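Local coordinates for protein separin (Saccharomyces cerevisiae, PDB 5U1T) that cleaves the MCD1/SCC1 subunit of cohesin as a caspase-like cysteine protease, releasing sister chromatids at the onset of anaphase, at residues A[643-654]-A[681-692]. Residues are numbered along the deposited sequence; the frame is centred on the assembly and turned at random.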
loop_
_atom_site.group_PDB
_atom_site.type_symbol
_atom_site.label_atom_id
_atom_site.label_comp_id
_atom_site.label_asym_id
_atom_site.label_seq_id
_atom_site.Cartn_x
_atom_site.Cartn_y
_atom_site.Cartn_z
ATOM N N PRO A 643 -19.937 3.164 -2.544
ATOM C CA PRO A 643 -18.656 3.612 -3.116
ATOM C C PRO A 643 -17.480 2.676 -2.808
ATOM O O PRO A 643 -16.549 2.554 -3.616
ATOM C CB PRO A 643 -18.433 4.976 -2.449
ATOM C CG PRO A 643 -19.818 5.499 -2.243
ATOM C CD PRO A 643 -20.703 4.293 -1.975
ATOM N N TYR A 644 -17.510 2.028 -1.649
ATOM C CA TYR A 644 -16.436 1.117 -1.297
ATOM C C TYR A 644 -16.605 -0.202 -2.016
ATOM O O TYR A 644 -15.619 -0.819 -2.426
ATOM C CB TYR A 644 -16.372 0.874 0.203
ATOM C CG TYR A 644 -15.835 2.042 0.981
ATOM C CD1 TYR A 644 -16.670 3.092 1.348
ATOM C CD2 TYR A 644 -14.509 2.087 1.367
ATOM C CE1 TYR A 644 -16.196 4.156 2.061
ATOM C CE2 TYR A 644 -14.026 3.144 2.083
ATOM C CZ TYR A 644 -14.875 4.178 2.432
ATOM O OH TYR A 644 -14.406 5.248 3.161
ATOM N N ALA A 645 -17.846 -0.645 -2.160
ATOM C CA ALA A 645 -18.073 -1.883 -2.867
ATOM C C ALA A 645 -17.625 -1.692 -4.315
ATOM O O ALA A 645 -16.997 -2.572 -4.877
ATOM C CB ALA A 645 -19.518 -2.299 -2.780
ATOM N N ASP A 646 -17.905 -0.528 -4.898
ATOM C CA ASP A 646 -17.574 -0.276 -6.298
ATOM C C ASP A 646 -16.060 -0.243 -6.528
ATOM O O ASP A 646 -15.565 -0.935 -7.413
ATOM C CB ASP A 646 -18.221 1.027 -6.790
ATOM C CG ASP A 646 -19.660 0.817 -7.275
ATOM O OD1 ASP A 646 -20.042 -0.356 -7.465
ATOM O OD2 ASP A 646 -20.416 1.803 -7.471
ATOM N N ASN A 647 -15.331 0.535 -5.729
ATOM C CA ASN A 647 -13.872 0.550 -5.792
ATOM C C ASN A 647 -13.264 -0.837 -5.599
ATOM O O ASN A 647 -12.325 -1.215 -6.309
ATOM C CB ASN A 647 -13.292 1.511 -4.740
ATOM C CG ASN A 647 -11.761 1.310 -4.498
ATOM O OD1 ASN A 647 -11.327 0.285 -3.951
ATOM N ND2 ASN A 647 -10.962 2.316 -4.858
ATOM N N TYR A 648 -13.767 -1.591 -4.630
ATOM C CA TYR A 648 -13.113 -2.850 -4.279
ATOM C C TYR A 648 -13.502 -3.967 -5.251
ATOM O O TYR A 648 -12.760 -4.941 -5.409
ATOM C CB TYR A 648 -13.427 -3.245 -2.830
ATOM C CG TYR A 648 -12.485 -2.622 -1.824
ATOM C CD1 TYR A 648 -11.139 -2.976 -1.799
ATOM C CD2 TYR A 648 -12.932 -1.677 -0.898
ATOM C CE1 TYR A 648 -10.267 -2.420 -0.894
ATOM C CE2 TYR A 648 -12.058 -1.108 0.022
ATOM C CZ TYR A 648 -10.729 -1.486 0.020
ATOM O OH TYR A 648 -9.837 -0.946 0.922
ATOM N N LEU A 649 -14.646 -3.818 -5.908
ATOM C CA LEU A 649 -15.042 -4.757 -6.945
ATOM C C LEU A 649 -14.097 -4.612 -8.154
ATOM O O LEU A 649 -13.699 -5.597 -8.789
ATOM C CB LEU A 649 -16.496 -4.517 -7.346
ATOM C CG LEU A 649 -17.144 -5.396 -8.412
ATOM C CD1 LEU A 649 -17.026 -6.879 -8.080
ATOM C CD2 LEU A 649 -18.593 -4.989 -8.549
ATOM N N LEU A 650 -13.744 -3.362 -8.442
ATOM C CA LEU A 650 -12.852 -3.013 -9.535
ATOM C C LEU A 650 -11.470 -3.639 -9.326
ATOM O O LEU A 650 -10.938 -4.294 -10.221
ATOM C CB LEU A 650 -12.748 -1.484 -9.668
ATOM C CG LEU A 650 -11.919 -0.943 -10.834
ATOM C CD1 LEU A 650 -12.173 -1.786 -12.079
ATOM C CD2 LEU A 650 -12.201 0.539 -11.105
ATOM N N GLU A 651 -10.909 -3.450 -8.135
ATOM C CA GLU A 651 -9.604 -3.991 -7.809
ATOM C C GLU A 651 -9.623 -5.518 -7.825
ATOM O O GLU A 651 -8.623 -6.139 -8.157
ATOM C CB GLU A 651 -9.136 -3.463 -6.454
ATOM C CG GLU A 651 -9.073 -1.936 -6.371
ATOM C CD GLU A 651 -7.787 -1.346 -6.967
ATOM O OE1 GLU A 651 -6.856 -1.061 -6.172
ATOM O OE2 GLU A 651 -7.699 -1.164 -8.219
ATOM N N ALA A 652 -10.757 -6.126 -7.502
ATOM C CA ALA A 652 -10.863 -7.583 -7.495
ATOM C C ALA A 652 -10.921 -8.148 -8.918
ATOM O O ALA A 652 -10.278 -9.151 -9.210
ATOM C CB ALA A 652 -12.078 -8.030 -6.699
ATOM N N TYR A 653 -11.695 -7.515 -9.794
ATOM C CA TYR A 653 -11.688 -7.875 -11.209
ATOM C C TYR A 653 -10.268 -7.822 -11.779
ATOM O O TYR A 653 -9.805 -8.768 -12.424
ATOM C CB TYR A 653 -12.609 -6.951 -12.001
ATOM C CG TYR A 653 -14.067 -7.295 -11.858
ATOM C CD1 TYR A 653 -14.463 -8.598 -11.595
ATOM C CD2 TYR A 653 -15.051 -6.318 -11.982
ATOM C CE1 TYR A 653 -15.800 -8.925 -11.458
ATOM C CE2 TYR A 653 -16.400 -6.636 -11.845
ATOM C CZ TYR A 653 -16.769 -7.940 -11.584
ATOM O OH TYR A 653 -18.099 -8.264 -11.445
ATOM N N LEU A 654 -9.579 -6.714 -11.517
ATOM C CA LEU A 654 -8.207 -6.532 -11.955
ATOM C C LEU A 654 -7.281 -7.603 -11.379
ATOM O O LEU A 654 -6.497 -8.195 -12.115
ATOM C CB LEU A 654 -7.707 -5.144 -11.576
ATOM C CG LEU A 654 -8.402 -3.957 -12.246
ATOM C CD1 LEU A 654 -7.987 -2.679 -11.558
ATOM C CD2 LEU A 654 -8.090 -3.861 -13.711
ATOM N N GLU A 681 -12.593 12.083 0.735
ATOM C CA GLU A 681 -12.494 10.649 0.971
ATOM C C GLU A 681 -13.039 9.841 -0.209
ATOM O O GLU A 681 -12.444 8.842 -0.612
ATOM C CB GLU A 681 -13.211 10.248 2.258
ATOM C CG GLU A 681 -12.348 9.340 3.115
ATOM C CD GLU A 681 -13.131 8.484 4.114
ATOM O OE1 GLU A 681 -14.218 8.921 4.605
ATOM O OE2 GLU A 681 -12.633 7.364 4.416
ATOM N N GLN A 682 -14.162 10.272 -0.770
ATOM C CA GLN A 682 -14.728 9.559 -1.894
ATOM C C GLN A 682 -13.889 9.756 -3.153
ATOM O O GLN A 682 -13.796 8.864 -3.988
ATOM C CB GLN A 682 -16.168 10.001 -2.128
ATOM C CG GLN A 682 -17.170 9.156 -1.364
ATOM C CD GLN A 682 -17.019 9.275 0.161
ATOM O OE1 GLN A 682 -17.000 10.388 0.723
ATOM N NE2 GLN A 682 -16.914 8.120 0.839
ATOM N N ALA A 683 -13.274 10.926 -3.280
ATOM C CA ALA A 683 -12.448 11.240 -4.439
ATOM C C ALA A 683 -11.160 10.435 -4.401
ATOM O O ALA A 683 -10.669 9.975 -5.431
ATOM C CB ALA A 683 -12.147 12.720 -4.489
ATOM N N LEU A 684 -10.610 10.275 -3.202
ATOM C CA LEU A 684 -9.444 9.435 -3.023
ATOM C C LEU A 684 -9.806 8.017 -3.423
ATOM O O LEU A 684 -9.033 7.321 -4.089
ATOM C CB LEU A 684 -8.946 9.488 -1.581
ATOM C CG LEU A 684 -7.981 10.622 -1.209
ATOM C CD1 LEU A 684 -7.851 10.741 0.309
ATOM C CD2 LEU A 684 -6.611 10.425 -1.843
ATOM N N LEU A 685 -11.002 7.600 -3.037
ATOM C CA LEU A 685 -11.446 6.250 -3.321
ATOM C C LEU A 685 -11.627 6.013 -4.814
ATOM O O LEU A 685 -11.164 5.021 -5.353
ATOM C CB LEU A 685 -12.741 5.967 -2.590
ATOM C CG LEU A 685 -13.009 4.487 -2.388
ATOM C CD1 LEU A 685 -11.995 3.973 -1.397
ATOM C CD2 LEU A 685 -14.447 4.286 -1.899
ATOM N N HIS A 686 -12.305 6.936 -5.472
ATOM C CA HIS A 686 -12.503 6.859 -6.903
ATOM C C HIS A 686 -11.143 6.831 -7.643
ATOM O O HIS A 686 -10.903 5.975 -8.507
ATOM C CB HIS A 686 -13.379 8.042 -7.345
ATOM C CG HIS A 686 -13.639 8.105 -8.821
ATOM N ND1 HIS A 686 -13.811 6.982 -9.602
ATOM C CD2 HIS A 686 -13.771 9.166 -9.656
ATOM C CE1 HIS A 686 -14.026 7.348 -10.856
ATOM N NE2 HIS A 686 -14.012 8.667 -10.914
ATOM N N ALA A 687 -10.244 7.740 -7.277
ATOM C CA ALA A 687 -8.982 7.905 -7.993
ATOM C C ALA A 687 -8.064 6.703 -7.786
ATOM O O ALA A 687 -7.404 6.244 -8.711
ATOM C CB ALA A 687 -8.281 9.195 -7.559
ATOM N N SER A 688 -8.030 6.191 -6.567
ATOM C CA SER A 688 -7.146 5.087 -6.265
ATOM C C SER A 688 -7.456 3.869 -7.142
ATOM O O SER A 688 -6.552 3.153 -7.558
ATOM C CB SER A 688 -7.248 4.722 -4.786
ATOM O OG SER A 688 -6.089 4.039 -4.348
ATOM N N SER A 689 -8.730 3.650 -7.436
ATOM C CA SER A 689 -9.136 2.461 -8.168
ATOM C C SER A 689 -8.774 2.541 -9.647
ATOM O O SER A 689 -8.643 1.516 -10.318
ATOM C CB SER A 689 -10.639 2.232 -8.027
ATOM O OG SER A 689 -11.358 3.288 -8.629
ATOM N N LEU A 690 -8.631 3.759 -10.149
ATOM C CA LEU A 690 -8.389 3.964 -11.564
ATOM C C LEU A 690 -6.919 3.910 -11.937
ATOM O O LEU A 690 -6.556 4.237 -13.045
ATOM C CB LEU A 690 -8.964 5.303 -11.997
ATOM C CG LEU A 690 -10.487 5.351 -11.999
ATOM C CD1 LEU A 690 -11.000 6.697 -12.485
ATOM C CD2 LEU A 690 -11.045 4.209 -12.850
ATOM N N ILE A 691 -6.070 3.481 -11.022
ATOM C CA ILE A 691 -4.649 3.634 -11.252
ATOM C C ILE A 691 -4.040 2.475 -12.065
ATOM O O ILE A 691 -3.226 2.720 -12.945
ATOM C CB ILE A 691 -3.920 3.819 -9.908
ATOM C CG1 ILE A 691 -4.220 5.220 -9.362
ATOM C CG2 ILE A 691 -2.418 3.629 -10.054
ATOM C CD1 ILE A 691 -3.620 5.499 -8.005
ATOM N N ASN A 692 -4.464 1.242 -11.796
ATOM C CA ASN A 692 -4.006 0.015 -12.477
ATOM C C ASN A 692 -3.652 0.087 -13.988
ATOM O O ASN A 692 -4.428 0.624 -14.773
ATOM C CB ASN A 692 -5.083 -1.044 -12.284
ATOM C CG ASN A 692 -4.561 -2.445 -12.429
ATOM O OD1 ASN A 692 -4.092 -2.836 -13.492
ATOM N ND2 ASN A 692 -4.662 -3.225 -11.364
#
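Pro643 opens the contact with its ring, whose CB lies 4.1 Å from CD2 of Leu685. That same methyl carries on over Tyr644: Leu685 CD2 sits over the centre of the phenol ring, 3.9 Å from its centroid, a CH-pi contact. Leucine suits the place because one branch can cover the ring while its stem rests on the next helical turn. The Tyr644 hydroxyl ends 3.0 Å from Glu681 OE2, near the ring plane, and this carboxylate also forms a salt bridge with Lys734. Were Tyr644 cut back to an alanine, the Leu685 methyl would be likely to lose its aromatic platform and a gap to open beside Glu681. Asn647 makes a polar link across the contact. With CG anti to the backbone N (chi1 165°), its short amide brings an N-H to a backbone carbonyl: ND2 donates a 2.8 Å hydrogen bond to Leu685 O, which lies near the amide plane, with an N-H...O angle of 141°. Its CB meets Leu685 CG. Small Ser689 lets the backbones close in, Asn647 CA and Ser689 CA being 5.6 Å apart. The serine hydroxyl is turned back to His686 O, a bond that satisfies it within its own segment. Leu650 and Leu654, both buried, offer branched methyls: Leu650 CD2 lies 4.2 Å from Leu690 CD2, and Leu654 CD1 3.4 Å from CB of Asn692, whose OD1 accepts from His694 N. Between them Glu651 bends alongside Ser689, but its charge is met by Lys741, which also binds Ser688 O. Helices 643-654 and 681-689 run nearly parallel, their axes 15° apart. Within separase's helical region, helix 659-672, between the two in sequence, touches 643-654 through Leu650, Tyr653 and Leu654; helix 602-617 also packs against 643-654, and helix 729-752 against 681-692.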